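Long-range contacts in YARHG domain-containing protein (PDB 4G2A), which is of unknown function but, with its DUF4424 and YARHG domains, may bind a nutrient: residues A[153-159]-A[229-235]; A[181-187]-A[211-216]. All coordinates share one frame. Residue numbers count along the deposited sequence, not the author numbering.

Contact 1 (A[153-159]-A[229-235])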
loop_
_atom_site.group_PDB
_atom_site.type_symbol
_atom_site.label_atom_id
_atom_site.label_comp_id
_atom_site.label_asym_id
_atom_site.label_seq_id
_atom_site.Cartn_x
_atom_site.Cartn_y
_atom_site.Cartn_z
ATOM N N GLY A 153 3.370 -7.335 10.674
ATOM C CA GLY A 153 2.081 -6.664 10.744
ATOM C C GLY A 153 1.976 -5.436 9.888
ATOM O O GLY A 153 1.019 -4.674 10.022
ATOM N N TYR A 154 2.942 -5.232 9.005
ATOM C CA TYR A 154 2.931 -4.055 8.139
ATOM C C TYR A 154 2.044 -4.232 6.921
ATOM O O TYR A 154 1.830 -5.349 6.475
ATOM C CB TYR A 154 4.345 -3.743 7.639
ATOM C CG TYR A 154 5.424 -3.590 8.683
ATOM C CD1 TYR A 154 5.120 -3.167 9.977
ATOM C CD2 TYR A 154 6.766 -3.767 8.352
ATOM C CE1 TYR A 154 6.122 -2.949 10.920
ATOM C CE2 TYR A 154 7.773 -3.565 9.289
ATOM C CZ TYR A 154 7.448 -3.147 10.573
ATOM O OH TYR A 154 8.444 -2.948 11.506
ATOM N N HIS A 155 1.550 -3.117 6.385
ATOM C CA HIS A 155 0.820 -2.992 5.119
ATOM C C HIS A 155 1.700 -2.099 4.259
ATOM O O HIS A 155 2.212 -1.085 4.744
ATOM C CB HIS A 155 -0.586 -2.414 5.313
ATOM C CG HIS A 155 -1.684 -3.436 5.412
ATOM N ND1 HIS A 155 -2.055 -3.988 6.637
ATOM C CD2 HIS A 155 -2.522 -3.902 4.454
ATOM C CE1 HIS A 155 -3.069 -4.802 6.373
ATOM N NE2 HIS A 155 -3.380 -4.796 5.076
ATOM N N TRP A 156 2.001 -2.538 3.052
ATOM C CA TRP A 156 2.871 -1.794 2.146
ATOM C C TRP A 156 2.104 -1.293 0.934
ATOM O O TRP A 156 1.385 -2.051 0.286
ATOM C CB TRP A 156 4.040 -2.665 1.681
ATOM C CG TRP A 156 5.065 -2.936 2.737
ATOM C CD1 TRP A 156 5.160 -4.044 3.523
ATOM C CD2 TRP A 156 6.195 -2.111 3.067
ATOM N NE1 TRP A 156 6.250 -3.947 4.349
ATOM C CE2 TRP A 156 6.904 -2.768 4.095
ATOM C CE3 TRP A 156 6.664 -0.862 2.604
ATOM C CZ2 TRP A 156 8.073 -2.230 4.666
ATOM C CZ3 TRP A 156 7.822 -0.334 3.164
ATOM C CH2 TRP A 156 8.502 -1.005 4.198
ATOM N N VAL A 157 2.257 -0.015 0.631
ATOM C CA VAL A 157 1.662 0.599 -0.556
ATOM C C VAL A 157 2.866 1.158 -1.298
ATOM O O VAL A 157 3.722 1.799 -0.691
ATOM C CB VAL A 157 0.487 1.594 -0.291
ATOM C CG1 VAL A 157 0.718 2.428 0.957
ATOM C CG2 VAL A 157 0.190 2.478 -1.495
ATOM N N ARG A 158 3.030 0.735 -2.553
ATOM C CA ARG A 158 4.205 1.101 -3.331
ATOM C C ARG A 158 3.826 1.576 -4.712
ATOM O O ARG A 158 2.765 1.241 -5.231
ATOM C CB ARG A 158 5.192 -0.086 -3.450
ATOM C CG ARG A 158 5.306 -1.011 -2.247
ATOM C CD ARG A 158 6.218 -2.149 -2.598
ATOM N NE ARG A 158 6.057 -3.342 -1.760
ATOM C CZ ARG A 158 6.734 -3.573 -0.637
ATOM N NH1 ARG A 158 7.589 -2.666 -0.168
ATOM N NH2 ARG A 158 6.568 -4.711 0.022
ATOM N N TYR A 159 4.729 2.349 -5.311
ATOM C CA TYR A 159 4.625 2.895 -6.661
ATOM C C TYR A 159 6.031 3.177 -7.183
ATOM O O TYR A 159 6.758 3.932 -6.542
ATOM C CB TYR A 159 3.758 4.157 -6.677
ATOM C CG TYR A 159 3.241 4.518 -8.051
ATOM C CD1 TYR A 159 4.018 5.261 -8.935
ATOM C CD2 TYR A 159 1.991 4.082 -8.484
ATOM C CE1 TYR A 159 3.559 5.577 -10.207
ATOM C CE2 TYR A 159 1.513 4.410 -9.751
ATOM C CZ TYR A 159 2.296 5.174 -10.603
ATOM O OH TYR A 159 1.838 5.513 -11.854
ATOM N N LEU A 229 7.784 5.457 -4.481
ATOM C CA LEU A 229 6.835 5.632 -3.401
ATOM C C LEU A 229 6.919 4.363 -2.555
ATOM O O LEU A 229 6.780 3.242 -3.061
ATOM C CB LEU A 229 5.397 5.911 -3.879
ATOM C CG LEU A 229 4.304 5.716 -2.816
ATOM C CD1 LEU A 229 4.409 6.753 -1.750
ATOM C CD2 LEU A 229 2.966 5.780 -3.418
ATOM N N SER A 230 7.247 4.551 -1.292
ATOM C CA SER A 230 7.356 3.483 -0.319
ATOM C C SER A 230 6.666 3.953 0.933
ATOM O O SER A 230 7.139 4.875 1.599
ATOM C CB SER A 230 8.818 3.125 -0.064
ATOM O OG SER A 230 8.903 2.051 0.858
ATOM N N LEU A 231 5.495 3.388 1.205
ATOM C CA LEU A 231 4.723 3.772 2.373
ATOM C C LEU A 231 4.286 2.531 3.137
ATOM O O LEU A 231 3.547 1.680 2.636
ATOM C CB LEU A 231 3.532 4.660 1.963
ATOM C CG LEU A 231 2.687 5.288 3.066
ATOM C CD1 LEU A 231 3.493 6.284 3.891
ATOM C CD2 LEU A 231 1.480 5.984 2.471
ATOM N N CYS A 232 4.806 2.432 4.343
ATOM C CA CYS A 232 4.553 1.364 5.291
ATOM C C CYS A 232 3.528 1.847 6.348
ATOM O O CYS A 232 3.765 2.852 7.038
ATOM C CB CYS A 232 5.867 0.936 5.929
ATOM S SG CYS A 232 5.735 -0.558 6.921
ATOM N N LEU A 233 2.386 1.147 6.447
ATOM C CA LEU A 233 1.279 1.530 7.337
ATOM C C LEU A 233 0.842 0.459 8.297
ATOM O O LEU A 233 0.923 -0.735 7.991
ATOM C CB LEU A 233 0.030 1.909 6.512
ATOM C CG LEU A 233 0.112 3.088 5.548
ATOM C CD1 LEU A 233 -1.169 3.190 4.731
ATOM C CD2 LEU A 233 0.389 4.382 6.280
ATOM N N PHE A 234 0.290 0.898 9.436
ATOM C CA PHE A 234 -0.347 0.012 10.394
ATOM C C PHE A 234 -1.835 0.241 10.289
ATOM O O PHE A 234 -2.272 1.381 10.302
ATOM C CB PHE A 234 0.139 0.239 11.852
ATOM C CG PHE A 234 1.285 -0.626 12.316
ATOM C CD1 PHE A 234 1.165 -2.012 12.350
ATOM C CD2 PHE A 234 2.466 -0.054 12.770
ATOM C CE1 PHE A 234 2.227 -2.810 12.769
ATOM C CE2 PHE A 234 3.530 -0.850 13.193
ATOM C CZ PHE A 234 3.402 -2.224 13.191
ATOM N N THR A 235 -2.604 -0.829 10.173
ATOM C CA THR A 235 -4.061 -0.790 10.194
ATOM C C THR A 235 -4.449 -1.200 11.608
ATOM O O THR A 235 -3.588 -1.686 12.348
ATOM C CB THR A 235 -4.643 -1.698 9.114
ATOM O OG1 THR A 235 -4.099 -2.996 9.304
ATOM C CG2 THR A 235 -4.373 -1.201 7.705
HETATM O O HOH W 1 -0.749 -2.996 9.055
HETATM O O HOH W 2 8.003 -0.084 -0.694
#
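Strands 155-159 and 229-235 run as an antiparallel beta ladder near the centre of the folded chain, inside its large mixed sheet, their axes 4.8 Å apart at 173°. Six backbone hydrogen bonds join three hydrogen-bonded pairs, His-155 with Leu-233, Val-157 with Leu-231 and Tyr-159 with Leu-229, and the side chains of these pairs share one face. There Val-157 is the bump, its CG1 set in the notch between Leu-231 (CB at 3.7 Å) and Leu-233 (CD1 at 4.3 Å). Thr-235 CG2 lies over the His-155 ring, 4.1 Å from its centroid. At the other end, Tyr-159 CB rests 3.7 Å from Leu-229 CB while its ring swings off to strand 43-54.

On the other face Cys-232, disulfide-bonded to Cys-188, fills a hollow between two aromatic rings. Its SG sits over the face of the Trp-156 six-membered ring, 3.8 Å from the centroid, and 4.0 Å from that of Tyr-154. The edge of the Tyr-154 ring turns toward the face of Phe-234 in an offset edge-to-face pair, and its hydroxyl reaches Asp-192. Gly-153 O comes 3.5 Å from Phe-234 CE1; at phi 92° a CB there would jam against the preceding carbonyl O. Where the strands part, a water plugs the gap, donating to Gly-153 O at 2.6 Å and Leu-233 O at 3.0 Å and accepting from Thr-235 N at 3.1 Å.

Contact 2 (A[181-187]-A[211-216]). With SO4 (sulfate ion), chain H; SO4 (sulfate ion), chain G.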
loop_
_atom_site.group_PDB
_atom_site.type_symbol
_atom_site.label_atom_id
_atom_site.label_comp_id
_atom_site.label_asym_id
_atom_site.label_seq_id
_atom_site.Cartn_x
_atom_site.Cartn_y
_atom_site.Cartn_z
ATOM N N PRO A 181 -6.030 5.301 2.608
ATOM C CA PRO A 181 -6.359 3.939 3.076
ATOM C C PRO A 181 -7.854 3.669 3.289
ATOM O O PRO A 181 -8.278 2.518 3.166
ATOM C CB PRO A 181 -5.590 3.833 4.394
ATOM C CG PRO A 181 -4.485 4.838 4.282
ATOM C CD PRO A 181 -5.108 5.980 3.546
ATOM N N ASN A 182 -8.644 4.713 3.634
ATOM C CA ASN A 182 -10.081 4.621 3.897
ATOM C C ASN A 182 -10.391 3.823 5.182
ATOM O O ASN A 182 -11.524 3.370 5.383
ATOM C CB ASN A 182 -10.833 4.055 2.693
ATOM C CG ASN A 182 -10.923 5.050 1.575
ATOM O OD1 ASN A 182 -11.338 6.187 1.765
ATOM N ND2 ASN A 182 -10.541 4.652 0.391
ATOM N N THR A 183 -9.382 3.671 6.052
ATOM C CA THR A 183 -9.478 3.009 7.362
ATOM C C THR A 183 -8.503 3.744 8.289
ATOM O O THR A 183 -7.528 4.277 7.759
ATOM C CB THR A 183 -9.192 1.485 7.255
ATOM O OG1 THR A 183 -9.564 0.835 8.479
ATOM C CG2 THR A 183 -7.733 1.162 6.945
ATOM N N PRO A 184 -8.678 3.807 9.637
ATOM C CA PRO A 184 -7.668 4.516 10.461
ATOM C C PRO A 184 -6.287 3.844 10.377
ATOM O O PRO A 184 -6.193 2.613 10.357
ATOM C CB PRO A 184 -8.265 4.481 11.881
ATOM C CG PRO A 184 -9.720 4.233 11.675
ATOM C CD PRO A 184 -9.786 3.314 10.483
ATOM N N THR A 185 -5.232 4.653 10.196
ATOM C CA THR A 185 -3.858 4.167 10.065
ATOM C C THR A 185 -2.865 5.045 10.811
ATOM O O THR A 185 -3.169 6.166 11.217
ATOM C CB THR A 185 -3.381 4.098 8.560
ATOM O OG1 THR A 185 -3.360 5.408 8.013
ATOM C CG2 THR A 185 -4.220 3.181 7.687
ATOM N N ARG A 186 -1.666 4.511 10.953
ATOM C CA ARG A 186 -0.446 5.133 11.455
ATOM C C ARG A 186 0.711 4.656 10.591
ATOM O O ARG A 186 0.654 3.541 10.054
ATOM C CB ARG A 186 -0.178 4.771 12.937
ATOM C CG ARG A 186 -0.944 5.597 13.967
ATOM C CD ARG A 186 -0.727 7.088 13.778
ATOM N NE ARG A 186 -1.512 7.903 14.701
ATOM C CZ ARG A 186 -2.763 8.293 14.495
ATOM N NH1 ARG A 186 -3.424 7.893 13.414
ATOM N NH2 ARG A 186 -3.383 9.046 15.393
ATOM N N LEU A 187 1.775 5.467 10.470
ATOM C CA LEU A 187 2.984 5.022 9.780
ATOM C C LEU A 187 3.675 4.019 10.677
ATOM O O LEU A 187 3.631 4.192 11.897
ATOM C CB LEU A 187 3.948 6.197 9.492
ATOM C CG LEU A 187 3.454 7.339 8.664
ATOM C CD1 LEU A 187 4.478 8.466 8.656
ATOM C CD2 LEU A 187 3.133 6.894 7.276
ATOM N N ARG A 211 -8.997 9.977 11.458
ATOM C CA ARG A 211 -9.669 8.681 11.530
ATOM C C ARG A 211 -9.540 7.944 10.179
ATOM O O ARG A 211 -8.436 7.854 9.651
ATOM C CB ARG A 211 -11.148 8.852 11.981
ATOM C CG ARG A 211 -11.371 9.733 13.233
ATOM C CD ARG A 211 -11.292 8.977 14.561
ATOM N NE ARG A 211 -9.934 8.487 14.825
ATOM C CZ ARG A 211 -9.581 7.206 14.928
ATOM N NH1 ARG A 211 -10.501 6.248 14.872
ATOM N NH2 ARG A 211 -8.314 6.877 15.115
ATOM N N ALA A 212 -10.652 7.439 9.620
ATOM C CA ALA A 212 -10.725 6.714 8.347
ATOM C C ALA A 212 -10.390 7.607 7.146
ATOM O O ALA A 212 -10.160 7.098 6.055
ATOM C CB ALA A 212 -12.120 6.134 8.179
ATOM N N ASP A 213 -10.338 8.928 7.349
ATOM C CA ASP A 213 -10.065 9.904 6.305
ATOM C C ASP A 213 -8.606 10.406 6.319
ATOM O O ASP A 213 -8.286 11.320 5.566
ATOM C CB ASP A 213 -11.052 11.077 6.450
ATOM C CG ASP A 213 -12.517 10.662 6.346
ATOM O OD1 ASP A 213 -12.865 9.931 5.385
ATOM O OD2 ASP A 213 -13.317 11.076 7.220
ATOM N N ARG A 214 -7.722 9.796 7.138
ATOM C CA ARG A 214 -6.306 10.164 7.233
ATOM C C ARG A 214 -5.609 9.793 5.918
ATOM O O ARG A 214 -5.612 8.635 5.538
ATOM C CB ARG A 214 -5.646 9.504 8.449
ATOM C CG ARG A 214 -4.427 10.258 8.965
ATOM C CD ARG A 214 -3.528 9.366 9.811
ATOM N NE ARG A 214 -2.641 10.136 10.691
ATOM C CZ ARG A 214 -1.368 9.836 10.916
ATOM N NH1 ARG A 214 -0.811 8.786 10.328
ATOM N NH2 ARG A 214 -0.645 10.571 11.747
ATOM N N LYS A 215 -5.134 10.808 5.177
ATOM C CA LYS A 215 -4.510 10.717 3.844
ATOM C C LYS A 215 -3.051 11.114 3.901
ATOM O O LYS A 215 -2.678 11.933 4.745
ATOM C CB LYS A 215 -5.229 11.645 2.848
ATOM C CG LYS A 215 -6.654 11.259 2.520
ATOM C CD LYS A 215 -7.417 12.410 1.827
ATOM C CE LYS A 215 -8.137 13.321 2.786
ATOM N NZ LYS A 215 -9.314 12.658 3.415
ATOM N N TYR A 216 -2.236 10.552 2.988
ATOM C CA TYR A 216 -0.799 10.802 2.861
ATOM C C TYR A 216 -0.562 11.426 1.501
ATOM O O TYR A 216 -0.840 10.791 0.475
ATOM C CB TYR A 216 -0.013 9.495 3.058
ATOM C CG TYR A 216 -0.363 8.817 4.369
ATOM C CD1 TYR A 216 0.219 9.231 5.567
ATOM C CD2 TYR A 216 -1.347 7.834 4.426
ATOM C CE1 TYR A 216 -0.146 8.657 6.788
ATOM C CE2 TYR A 216 -1.729 7.257 5.643
ATOM C CZ TYR A 216 -1.112 7.661 6.818
ATOM O OH TYR A 216 -1.438 7.066 8.002
HETATM S S SO4 H . -6.380 10.014 13.831
HETATM O O1 SO4 H . -6.621 8.603 13.502
HETATM O O2 SO4 H . -5.969 10.105 15.239
HETATM O O3 SO4 H . -5.329 10.557 12.977
HETATM O O4 SO4 H . -7.595 10.798 13.629
HETATM S S SO4 G . -1.205 8.754 18.339
HETATM O O1 SO4 G . -2.641 8.530 18.539
HETATM O O2 SO4 G . -0.589 9.179 19.594
HETATM O O3 SO4 G . -0.565 7.513 17.890
HETATM O O4 SO4 G . -1.011 9.797 17.334
HETATM O O HOH W 3 -8.074 7.373 4.488
HETATM O O HOH W 4 -5.825 6.306 7.260
HETATM O O HOH W 5 -6.182 7.328 11.054
#
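This is a mixed contact, part water-bridged and part direct, at the end of the large beta-sheet, where the turn 181-184 leading into strand 185-187 meets the short 3-10 turn 212-213 leading into strand 215-220. No backbone hydrogen bond joins the two segments directly; waters do it instead. One accepts from Asn-182 N and donates to Ala-212 O and Arg-214 O, and a second donates to Thr-183 O and Arg-214 O. Tyr-216 packs between Pro-181 and Leu-187, with CE2 3.9 Å from Pro-181 CG and CE1 3.8 Å from Leu-187 CD2.

The guanidinium groups of Arg-186 and Arg-214 stack flat, centres 4.2 Å apart. Their like charges are offset by Glu-190, which forms a salt bridge with Arg-214, and by two sulfates, probably from the crystallisation liquor, that bind Arg-186. The sulfate of chain H also accepts from Arg-211 N, 2.7 Å to its O4. Deeper in, Thr-185 OG1 and Tyr-216 OH share a short hydrogen bond of 2.5 Å.

Overall arrangement
Contacts 1 and 2 lie about 12 Å apart between centres and meet in the same sheet, because strand 229-235 of contact 1 also pairs with strand 185-187 of contact 2. Phe-234 N probably donates a hydrogen bond to Arg-186 O, 2.7 Å away, and Leu-231 CD1 packs 3.5 Å from Leu-187 CD2. Tyr-216 faces contact 1 too, its CE2 3.6 Å from Leu-233 CD2. In sequence, contact 2 is nested inside the loop that contact 1 closes, and a disulfide joins Cys-232 of contact 1 to Cys-188, the residue just after segment 181-187. Contact 1 is buried near the chain centre; contact 2 is more open, and its sulfates do not by themselves identify a natural ligand.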